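Local coordinates for D-isomer specific 2-hydroxyacid dehydrogenase family protein (PDB 3HG7) that probably binds NAD and works as an oxidoreductase on 2-hydroxyacids of the D configuration, at residues A[4-10]-A[29-35]; A[99-103]-A[281-285]; A[140-146]-A[163-169]. The protein carries 1 engineered substitution. Numbering follows the deposited sequence.

Contact 1: residues A[4-10]-A[29-35]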
loop_
_atom_site.group_PDB
_atom_site.type_symbol
_atom_site.label_atom_id
_atom_site.label_comp_id
_atom_site.label_asym_id
_atom_site.label_seq_id
_atom_site.Cartn_x
_atom_site.Cartn_y
_atom_site.Cartn_z
ATOM N N SER A 4 24.023 2.946 -26.665
ATOM C CA SER A 4 23.602 1.516 -26.929
ATOM C C SER A 4 22.100 1.359 -27.321
ATOM O O SER A 4 21.392 0.553 -26.738
ATOM C CB SER A 4 24.002 0.635 -25.725
ATOM O OG SER A 4 23.718 -0.743 -25.899
ATOM N N GLN A 5 21.675 2.123 -28.340
ATOM C CA GLN A 5 20.272 2.282 -28.888
ATOM C C GLN A 5 19.215 3.006 -28.045
ATOM O O GLN A 5 18.829 4.121 -28.407
ATOM C CB GLN A 5 19.650 1.039 -29.550
ATOM C CG GLN A 5 18.559 1.439 -30.596
ATOM C CD GLN A 5 17.238 0.643 -30.531
ATOM O OE1 GLN A 5 16.436 0.647 -31.485
ATOM N NE2 GLN A 5 17.013 -0.039 -29.433
ATOM N N ARG A 6 18.687 2.365 -26.999
ATOM C CA ARG A 6 17.987 3.117 -25.963
ATOM C C ARG A 6 18.814 3.117 -24.693
ATOM O O ARG A 6 19.669 2.248 -24.499
ATOM C CB ARG A 6 16.595 2.550 -25.656
ATOM C CG ARG A 6 15.553 2.816 -26.765
ATOM C CD ARG A 6 14.200 2.284 -26.338
ATOM N NE ARG A 6 13.193 2.354 -27.409
ATOM C CZ ARG A 6 12.950 1.385 -28.285
ATOM N NH1 ARG A 6 11.967 1.520 -29.171
ATOM N NH2 ARG A 6 13.673 0.275 -28.281
ATOM N N THR A 7 18.529 4.093 -23.837
ATOM C CA THR A 7 19.182 4.233 -22.530
ATOM C C THR A 7 18.142 4.161 -21.419
ATOM O O THR A 7 17.129 4.839 -21.498
ATOM C CB THR A 7 19.919 5.571 -22.459
ATOM O OG1 THR A 7 21.012 5.560 -23.401
ATOM C CG2 THR A 7 20.512 5.815 -21.029
ATOM N N LEU A 8 18.399 3.311 -20.435
ATOM C CA LEU A 8 17.601 3.216 -19.213
ATOM C C LEU A 8 18.419 3.896 -18.113
ATOM O O LEU A 8 19.612 3.625 -17.982
ATOM C CB LEU A 8 17.400 1.762 -18.818
ATOM C CG LEU A 8 16.920 1.473 -17.377
ATOM C CD1 LEU A 8 15.527 2.079 -17.110
ATOM C CD2 LEU A 8 16.891 -0.029 -17.156
ATOM N N LEU A 9 17.778 4.763 -17.334
ATOM C CA LEU A 9 18.432 5.313 -16.138
ATOM C C LEU A 9 17.764 4.746 -14.888
ATOM O O LEU A 9 16.550 4.829 -14.778
ATOM C CB LEU A 9 18.373 6.848 -16.116
ATOM C CG LEU A 9 19.003 7.533 -14.867
ATOM C CD1 LEU A 9 20.494 7.221 -14.770
ATOM C CD2 LEU A 9 18.826 9.066 -14.974
ATOM N N LEU A 10 18.580 4.229 -13.945
ATOM C CA LEU A 10 18.100 3.682 -12.668
ATOM C C LEU A 10 18.295 4.759 -11.609
ATOM O O LEU A 10 19.410 5.237 -11.433
ATOM C CB LEU A 10 18.927 2.450 -12.280
ATOM C CG LEU A 10 18.809 1.285 -13.277
ATOM C CD1 LEU A 10 19.710 0.178 -12.851
ATOM C CD2 LEU A 10 17.353 0.798 -13.278
ATOM N N HIS A 29 20.348 -3.890 -27.097
ATOM C CA HIS A 29 20.121 -2.514 -27.518
ATOM C C HIS A 29 19.632 -1.635 -26.352
ATOM O O HIS A 29 18.854 -0.692 -26.557
ATOM C CB HIS A 29 19.110 -2.440 -28.684
ATOM C CG HIS A 29 19.070 -3.667 -29.556
ATOM N ND1 HIS A 29 20.094 -4.007 -30.417
ATOM C CD2 HIS A 29 18.115 -4.616 -29.714
ATOM C CE1 HIS A 29 19.777 -5.124 -31.054
ATOM N NE2 HIS A 29 18.582 -5.515 -30.644
ATOM N N LEU A 30 20.078 -1.939 -25.132
ATOM C CA LEU A 30 19.707 -1.101 -23.990
ATOM C C LEU A 30 20.915 -0.767 -23.135
ATOM O O LEU A 30 21.481 -1.654 -22.518
ATOM C CB LEU A 30 18.653 -1.779 -23.123
ATOM C CG LEU A 30 18.133 -0.949 -21.942
ATOM C CD1 LEU A 30 17.401 0.302 -22.432
ATOM C CD2 LEU A 30 17.240 -1.767 -21.026
ATOM N N ARG A 31 21.307 0.503 -23.114
ATOM C CA ARG A 31 22.386 0.952 -22.204
ATOM C C ARG A 31 21.757 1.228 -20.832
ATOM O O ARG A 31 20.794 1.992 -20.745
ATOM C CB ARG A 31 23.061 2.214 -22.734
ATOM C CG ARG A 31 24.209 2.719 -21.861
ATOM C CD ARG A 31 24.904 3.967 -22.425
ATOM N NE ARG A 31 23.993 5.083 -22.703
ATOM C CZ ARG A 31 24.321 6.371 -22.605
ATOM N NH1 ARG A 31 25.543 6.732 -22.198
ATOM N NH2 ARG A 31 23.425 7.308 -22.891
ATOM N N ILE A 32 22.323 0.642 -19.781
ATOM C CA ILE A 32 21.788 0.771 -18.422
ATOM C C ILE A 32 22.696 1.679 -17.616
ATOM O O ILE A 32 23.885 1.383 -17.429
ATOM C CB ILE A 32 21.628 -0.600 -17.732
ATOM C CG1 ILE A 32 20.610 -1.443 -18.511
ATOM C CG2 ILE A 32 21.225 -0.430 -16.267
ATOM C CD1 ILE A 32 20.587 -2.919 -18.106
ATOM N N LEU A 33 22.147 2.810 -17.197
ATOM C CA LEU A 33 22.927 3.810 -16.487
ATOM C C LEU A 33 22.360 3.865 -15.109
ATOM O O LEU A 33 21.208 3.475 -14.898
ATOM C CB LEU A 33 22.803 5.186 -17.138
ATOM C CG LEU A 33 23.332 5.356 -18.564
ATOM C CD1 LEU A 33 23.265 6.844 -18.951
ATOM C CD2 LEU A 33 24.760 4.849 -18.665
ATOM N N ARG A 34 23.172 4.342 -14.169
ATOM C CA ARG A 34 22.719 4.346 -12.800
ATOM C C ARG A 34 23.102 5.673 -12.155
ATOM O O ARG A 34 24.223 6.163 -12.348
ATOM C CB ARG A 34 23.377 3.161 -12.086
ATOM C CG ARG A 34 23.284 3.150 -10.615
ATOM C CD ARG A 34 23.920 1.858 -10.085
ATOM N NE ARG A 34 24.158 1.931 -8.665
ATOM C CZ ARG A 34 24.811 1.019 -7.949
ATOM N NH1 ARG A 34 25.267 -0.086 -8.530
ATOM N NH2 ARG A 34 24.965 1.196 -6.639
ATOM N N ALA A 35 22.194 6.249 -11.369
ATOM C CA ALA A 35 22.594 7.413 -10.545
ATOM C C ALA A 35 22.116 7.248 -9.123
ATOM O O ALA A 35 20.923 7.175 -8.906
ATOM C CB ALA A 35 22.055 8.701 -11.158
HETATM O O HOH W 1 15.949 -0.494 -26.633
#
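Two strands, 6-10 and 30-34, run side by side with their axes 4.5 Å apart at closest approach and 24° between their N-to-C directions, so the pairing is parallel. Ahead of the second strand, His29 O accepts a hydrogen bond from Arg6 N (3.1 Å) and also from a water that passes on to Arg6 NH2 (2.9 Å on each side). Leu30 turns to the face of Leu8, Leu10 and Ile32, and its CD1 lies 3.9 Å from Leu8 CB; helix 286-301 packs on this face. Arg31 straddles Thr7 with two backbone hydrogen bonds, Arg31 N to Arg6 O and Leu8 N to Arg31 O, both 2.8 Å. Its guanidinium reaches Thr7 OG1 edge-on, from NH2 at 3.0 Å and NE at 3.1 Å, while Glu47 forms a salt bridge with NH2. Ile32 CG2 meets Leu10 CD1 at 3.8 Å, and Leu22 of helix 15-24 covers Ile32 and Leu8. Leu33 straddles Leu9 likewise, N to Leu8 O (2.8 Å) and O to Leu10 N (2.9 Å), and on the other face its CD1 touches Thr7 CG2 at 3.6 Å, with Leu44 of helix 38-44 packed over it. Arg34 leads its charged end to Glu19 and Asp36. Ala35 N closes the series on Leu10 O at 3.0 Å. The alternate-residue hydrogen bonds show parallel pairing; with helix 15-24 as the connection, this is a beta-alpha-beta crossover at the edge of the five-stranded sheet, 30-34 outermost and 6-11 next to 50-53, in what is probably the substrate-binding domain of this family.

Contact 2: residues A[99-103]-A[281-285]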
loop_
_atom_site.group_PDB
_atom_site.type_symbol
_atom_site.label_atom_id
_atom_site.label_comp_id
_atom_site.label_asym_id
_atom_site.label_seq_id
_atom_site.Cartn_x
_atom_site.Cartn_y
_atom_site.Cartn_z
ATOM N N PHE A 99 1.421 -7.480 -4.330
ATOM C CA PHE A 99 1.412 -7.112 -2.913
ATOM C C PHE A 99 0.442 -7.911 -2.070
ATOM O O PHE A 99 0.380 -7.674 -0.877
ATOM C CB PHE A 99 1.108 -5.628 -2.730
ATOM C CG PHE A 99 2.043 -4.731 -3.482
ATOM C CD1 PHE A 99 1.627 -4.116 -4.664
ATOM C CD2 PHE A 99 3.345 -4.544 -3.033
ATOM C CE1 PHE A 99 2.478 -3.284 -5.349
ATOM C CE2 PHE A 99 4.229 -3.717 -3.741
ATOM C CZ PHE A 99 3.775 -3.100 -4.914
ATOM N N GLY A 100 -0.308 -8.831 -2.682
ATOM C CA GLY A 100 -1.280 -9.668 -1.931
ATOM C C GLY A 100 -0.701 -10.417 -0.721
ATOM O O GLY A 100 -1.114 -10.196 0.428
ATOM N N PRO A 101 0.231 -11.347 -0.964
ATOM C CA PRO A 101 0.838 -12.079 0.139
ATOM C C PRO A 101 1.483 -11.208 1.216
ATOM O O PRO A 101 1.408 -11.549 2.393
ATOM C CB PRO A 101 1.905 -12.930 -0.560
ATOM C CG PRO A 101 1.389 -13.162 -1.907
ATOM C CD PRO A 101 0.494 -11.985 -2.264
ATOM N N LEU A 102 2.128 -10.107 0.828
ATOM C CA LEU A 102 2.790 -9.252 1.782
ATOM C C LEU A 102 1.782 -8.544 2.642
ATOM O O LEU A 102 1.989 -8.407 3.863
ATOM C CB LEU A 102 3.673 -8.224 1.041
ATOM C CG LEU A 102 4.961 -8.858 0.537
ATOM C CD1 LEU A 102 5.611 -7.814 -0.446
ATOM C CD2 LEU A 102 5.937 -9.199 1.646
ATOM N N MET A 103 0.671 -8.123 2.036
ATOM C CA MET A 103 -0.382 -7.513 2.832
ATOM C C MET A 103 -1.083 -8.500 3.768
ATOM O O MET A 103 -1.379 -8.128 4.871
ATOM C CB MET A 103 -1.401 -6.734 1.995
ATOM C CG MET A 103 -0.930 -5.313 1.766
ATOM S SD MET A 103 -0.796 -4.282 3.241
ATOM C CE MET A 103 -0.603 -2.780 2.286
ATOM N N SER A 281 4.087 -1.757 4.918
ATOM C CA SER A 281 3.286 -3.005 4.981
ATOM C C SER A 281 3.577 -3.938 3.797
ATOM O O SER A 281 3.518 -5.168 3.934
ATOM C CB SER A 281 1.780 -2.692 5.101
ATOM O OG SER A 281 1.289 -1.990 3.941
ATOM N N ALA A 282 3.904 -3.376 2.621
ATOM C CA ALA A 282 4.165 -4.228 1.480
ATOM C C ALA A 282 5.183 -3.570 0.560
ATOM O O ALA A 282 4.813 -2.825 -0.330
ATOM C CB ALA A 282 2.855 -4.536 0.733
ATOM N N TYR A 283 6.449 -3.851 0.841
ATOM C CA TYR A 283 7.616 -3.314 0.133
ATOM C C TYR A 283 7.611 -3.763 -1.307
ATOM O O TYR A 283 7.093 -4.828 -1.613
ATOM C CB TYR A 283 8.890 -3.834 0.820
ATOM C CG TYR A 283 10.112 -3.124 0.332
ATOM C CD1 TYR A 283 11.028 -3.740 -0.535
ATOM C CD2 TYR A 283 10.344 -1.808 0.716
ATOM C CE1 TYR A 283 12.157 -3.033 -1.012
ATOM C CE2 TYR A 283 11.456 -1.097 0.247
ATOM C CZ TYR A 283 12.351 -1.713 -0.610
ATOM O OH TYR A 283 13.431 -0.965 -1.032
ATOM N N SER A 284 8.192 -2.950 -2.210
ATOM C CA SER A 284 8.318 -3.349 -3.616
ATOM C C SER A 284 9.654 -4.051 -3.740
ATOM O O SER A 284 10.709 -3.383 -3.812
ATOM C CB SER A 284 8.360 -2.103 -4.540
ATOM O OG SER A 284 7.083 -1.474 -4.627
ATOM N N PHE A 285 9.632 -5.373 -3.771
ATOM C CA PHE A 285 10.860 -6.141 -3.763
ATOM C C PHE A 285 11.459 -6.158 -5.152
ATOM O O PHE A 285 10.708 -6.357 -6.130
ATOM C CB PHE A 285 10.602 -7.548 -3.223
ATOM C CG PHE A 285 10.514 -7.580 -1.716
ATOM C CD1 PHE A 285 11.649 -7.834 -0.942
ATOM C CD2 PHE A 285 9.321 -7.273 -1.068
ATOM C CE1 PHE A 285 11.560 -7.826 0.451
ATOM C CE2 PHE A 285 9.246 -7.261 0.333
ATOM C CZ PHE A 285 10.360 -7.544 1.071
#
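The first turn of helix 100-115 faces an irregular loop that leads from strand 274-276 to helix 286-301, and the closest CA atoms are those of Leu102 and Ala282, 5.2 Å apart. Here the two chain crossings between the five-stranded and seven-stranded parallel-sheet domains meet, consistent with the interdomain hinge of D-2-hydroxyacid dehydrogenases. The turn is closed by Met103 N on Phe99 O (3.0 Å), whereas no hydrogen bond joins the two segments. Ala282 sits at the middle of the contact: its CB is 3.8 Å from both Phe99 CD2 and Leu102 CB, and 4.0 Å from Met103 CG, so a single methyl meets three side chains. The side-chain hydroxyls of the loop are hydrogen-bonded elsewhere: Ser281 OG to Asp255, Tyr283 OH to Asp14, Ser284 OG to the backbone O of Thr74. A glycerol, probably from the crystallisation liquor, lies about 4 Å from the Phe99 side chain. At the far end Phe285, the N-cap residue of helix 286-301, turns its ring edge to Leu102: Phe285 CE2 lies 3.8 Å from Leu102 CD1.

Contact 3: residues A[140-146]-A[163-169]. Engineered in segment 163-169: Val169 (natural residue Ile).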
loop_
_atom_site.group_PDB
_atom_site.type_symbol
_atom_site.label_atom_id
_atom_site.label_comp_id
_atom_site.label_asym_id
_atom_site.label_seq_id
_atom_site.Cartn_x
_atom_site.Cartn_y
_atom_site.Cartn_z
ATOM N N GLY A 140 -14.605 -18.031 13.183
ATOM C CA GLY A 140 -15.968 -17.513 13.178
ATOM C C GLY A 140 -16.119 -16.010 13.317
ATOM O O GLY A 140 -17.231 -15.500 13.292
ATOM N N ARG A 141 -15.014 -15.296 13.457
ATOM C CA ARG A 141 -15.048 -13.843 13.515
ATOM C C ARG A 141 -15.203 -13.289 12.101
ATOM O O ARG A 141 -14.898 -13.990 11.137
ATOM C CB ARG A 141 -13.739 -13.333 14.106
ATOM C CG ARG A 141 -13.284 -14.106 15.298
ATOM C CD ARG A 141 -13.768 -13.466 16.539
ATOM N NE ARG A 141 -13.307 -12.083 16.675
ATOM C CZ ARG A 141 -13.294 -11.435 17.834
ATOM N NH1 ARG A 141 -12.905 -10.173 17.891
ATOM N NH2 ARG A 141 -13.677 -12.063 18.943
ATOM N N THR A 142 -15.671 -12.043 11.985
ATOM C CA THR A 142 -15.965 -11.451 10.678
ATOM C C THR A 142 -14.923 -10.445 10.240
ATOM O O THR A 142 -14.686 -9.431 10.923
ATOM C CB THR A 142 -17.262 -10.664 10.683
ATOM O OG1 THR A 142 -17.237 -9.766 11.806
ATOM C CG2 THR A 142 -18.451 -11.598 10.786
ATOM N N LEU A 143 -14.347 -10.718 9.075
ATOM C CA LEU A 143 -13.388 -9.811 8.445
ATOM C C LEU A 143 -14.167 -9.011 7.412
ATOM O O LEU A 143 -14.787 -9.604 6.552
ATOM C CB LEU A 143 -12.276 -10.610 7.754
ATOM C CG LEU A 143 -11.149 -9.854 7.032
ATOM C CD1 LEU A 143 -10.525 -8.779 7.920
ATOM C CD2 LEU A 143 -10.050 -10.793 6.504
ATOM N N LEU A 144 -14.163 -7.682 7.535
ATOM C CA LEU A 144 -14.631 -6.781 6.469
ATOM C C LEU A 144 -13.441 -6.160 5.743
ATOM O O LEU A 144 -12.581 -5.536 6.389
ATOM C CB LEU A 144 -15.450 -5.640 7.064
ATOM C CG LEU A 144 -15.983 -4.635 6.046
ATOM C CD1 LEU A 144 -16.784 -5.351 4.957
ATOM C CD2 LEU A 144 -16.801 -3.560 6.726
ATOM N N ILE A 145 -13.406 -6.289 4.416
ATOM C CA ILE A 145 -12.340 -5.687 3.610
ATOM C C ILE A 145 -12.949 -4.689 2.615
ATOM O O ILE A 145 -13.913 -5.023 1.901
ATOM C CB ILE A 145 -11.509 -6.748 2.843
ATOM C CG1 ILE A 145 -10.970 -7.814 3.803
ATOM C CG2 ILE A 145 -10.376 -6.066 2.020
ATOM C CD1 ILE A 145 -10.258 -8.993 3.117
ATOM N N LEU A 146 -12.414 -3.471 2.629
ATOM C CA LEU A 146 -12.753 -2.425 1.663
ATOM C C LEU A 146 -11.703 -2.427 0.570
ATOM O O LEU A 146 -10.553 -2.048 0.780
ATOM C CB LEU A 146 -12.820 -1.046 2.331
ATOM C CG LEU A 146 -13.501 -0.925 3.692
ATOM C CD1 LEU A 146 -13.706 0.541 4.001
ATOM C CD2 LEU A 146 -14.825 -1.665 3.729
ATOM N N GLY A 163 -10.625 -19.252 9.225
ATOM C CA GLY A 163 -11.959 -19.679 9.643
ATOM C C GLY A 163 -12.841 -18.485 9.921
ATOM O O GLY A 163 -13.873 -18.616 10.572
ATOM N N MET A 164 -12.418 -17.319 9.424
ATOM C CA MET A 164 -13.215 -16.090 9.512
ATOM C C MET A 164 -14.305 -16.057 8.437
ATOM O O MET A 164 -14.145 -16.650 7.372
ATOM C CB MET A 164 -12.307 -14.862 9.348
ATOM C CG MET A 164 -11.441 -14.593 10.583
ATOM S SD MET A 164 -10.183 -13.364 10.347
ATOM C CE MET A 164 -11.002 -11.886 10.973
ATOM N N LYS A 165 -15.392 -15.342 8.723
ATOM C CA LYS A 165 -16.336 -14.918 7.704
ATOM C C LYS A 165 -15.665 -13.753 6.996
ATOM O O LYS A 165 -14.981 -12.945 7.651
ATOM C CB LYS A 165 -17.669 -14.465 8.318
ATOM C CG LYS A 165 -18.494 -15.598 8.947
ATOM C CD LYS A 165 -20.019 -15.285 9.068
ATOM C CE LYS A 165 -20.629 -14.492 7.859
ATOM N NZ LYS A 165 -20.196 -14.887 6.469
ATOM N N VAL A 166 -15.821 -13.684 5.669
ATOM C CA VAL A 166 -15.175 -12.613 4.889
ATOM C C VAL A 166 -16.164 -11.877 3.995
ATOM O O VAL A 166 -16.738 -12.462 3.056
ATOM C CB VAL A 166 -13.915 -13.083 4.082
ATOM C CG1 VAL A 166 -13.222 -11.891 3.473
ATOM C CG2 VAL A 166 -12.897 -13.807 5.001
ATOM N N LEU A 167 -16.372 -10.601 4.322
ATOM C CA LEU A 167 -17.246 -9.734 3.556
ATOM C C LEU A 167 -16.420 -8.654 2.880
ATOM O O LEU A 167 -15.495 -8.100 3.484
ATOM C CB LEU A 167 -18.265 -9.052 4.453
ATOM C CG LEU A 167 -19.170 -9.871 5.375
ATOM C CD1 LEU A 167 -20.044 -8.938 6.198
ATOM C CD2 LEU A 167 -20.027 -10.889 4.631
ATOM N N GLY A 168 -16.775 -8.343 1.639
ATOM C CA GLY A 168 -16.058 -7.316 0.884
ATOM C C GLY A 168 -16.945 -6.147 0.528
ATOM O O GLY A 168 -18.165 -6.289 0.420
ATOM N N VAL A 169 -16.319 -4.991 0.330
ATOM C CA VAL A 169 -17.004 -3.772 -0.091
ATOM C C VAL A 169 -16.256 -3.181 -1.293
ATOM O O VAL A 169 -15.021 -3.274 -1.374
ATOM C CB VAL A 169 -17.163 -2.782 1.096
ATOM C CG1 VAL A 169 -17.396 -1.354 0.611
ATOM C CG2 VAL A 169 -18.317 -3.228 1.980
#
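Strand 142-146, helix 150-161 and strand 165-169 make up a beta-alpha-beta unit in the probable NAD-binding domain, and this contact is its strand pair; strand 142-146 leads into a glycine-rich turn (Gly147, Gly149, Gly152) that fits the Rossmann dinucleotide-binding pattern. The strand axes approach to 4.7 Å at 20°, parallel. Before the strands, Gly140 N bonds to Gly163 O (2.8 Å); Gly163, at positive phi, is the C-prime residue of the Schellman motif ending the helix. The bonds then run Lys165 N to Arg141 O (2.8 Å), Leu143 N to Lys165 O (2.7 Å), and, each at 2.9 Å, Leu167 N to Leu143 O, Ile145 N to Leu167 O and Val169 N to Ile145 O. Leu143, Ile145 and Val166 point to the helix 150-161 side, where Ile145 CD1 meets Val166 CG1 at 4.2 Å and Met164 CE reaches Leu143 CB at 3.7 Å. On the other face, under helix 188-193, Leu144 CD1 lies 4.0 Å from both Leu167 CB and CG2 of the engineered Val169, and Leu146 CD2 is 3.7 Å from Val169 CB. Apolar except for Thr142 and Lys165 at the N-terminal end, these faces imply a pair buried between helices 150-161 and 188-193.

Contacts 1 and 3 are the same kind of unit, a parallel strand pair joined through a helix, used in two different sheets: one of five strands and one of seven. They lie on opposite sides of the chain's centre, 46 Å between contact centres and about 31 Å between nearest atoms. Contact 2 sits between them, its centre only 8 Å from that of the chain, 28 Å from the centre of contact 1 and 20 Å from that of contact 3. Along the chain, 140-146 and 163-169 both fall between 99-103 and 281-285. Contact 2 borders a glycerol and Met103 lies near the probable glycine-rich turn that follows 140-146, yet nearest atoms of contacts 2 and 3 remain about 9 Å apart.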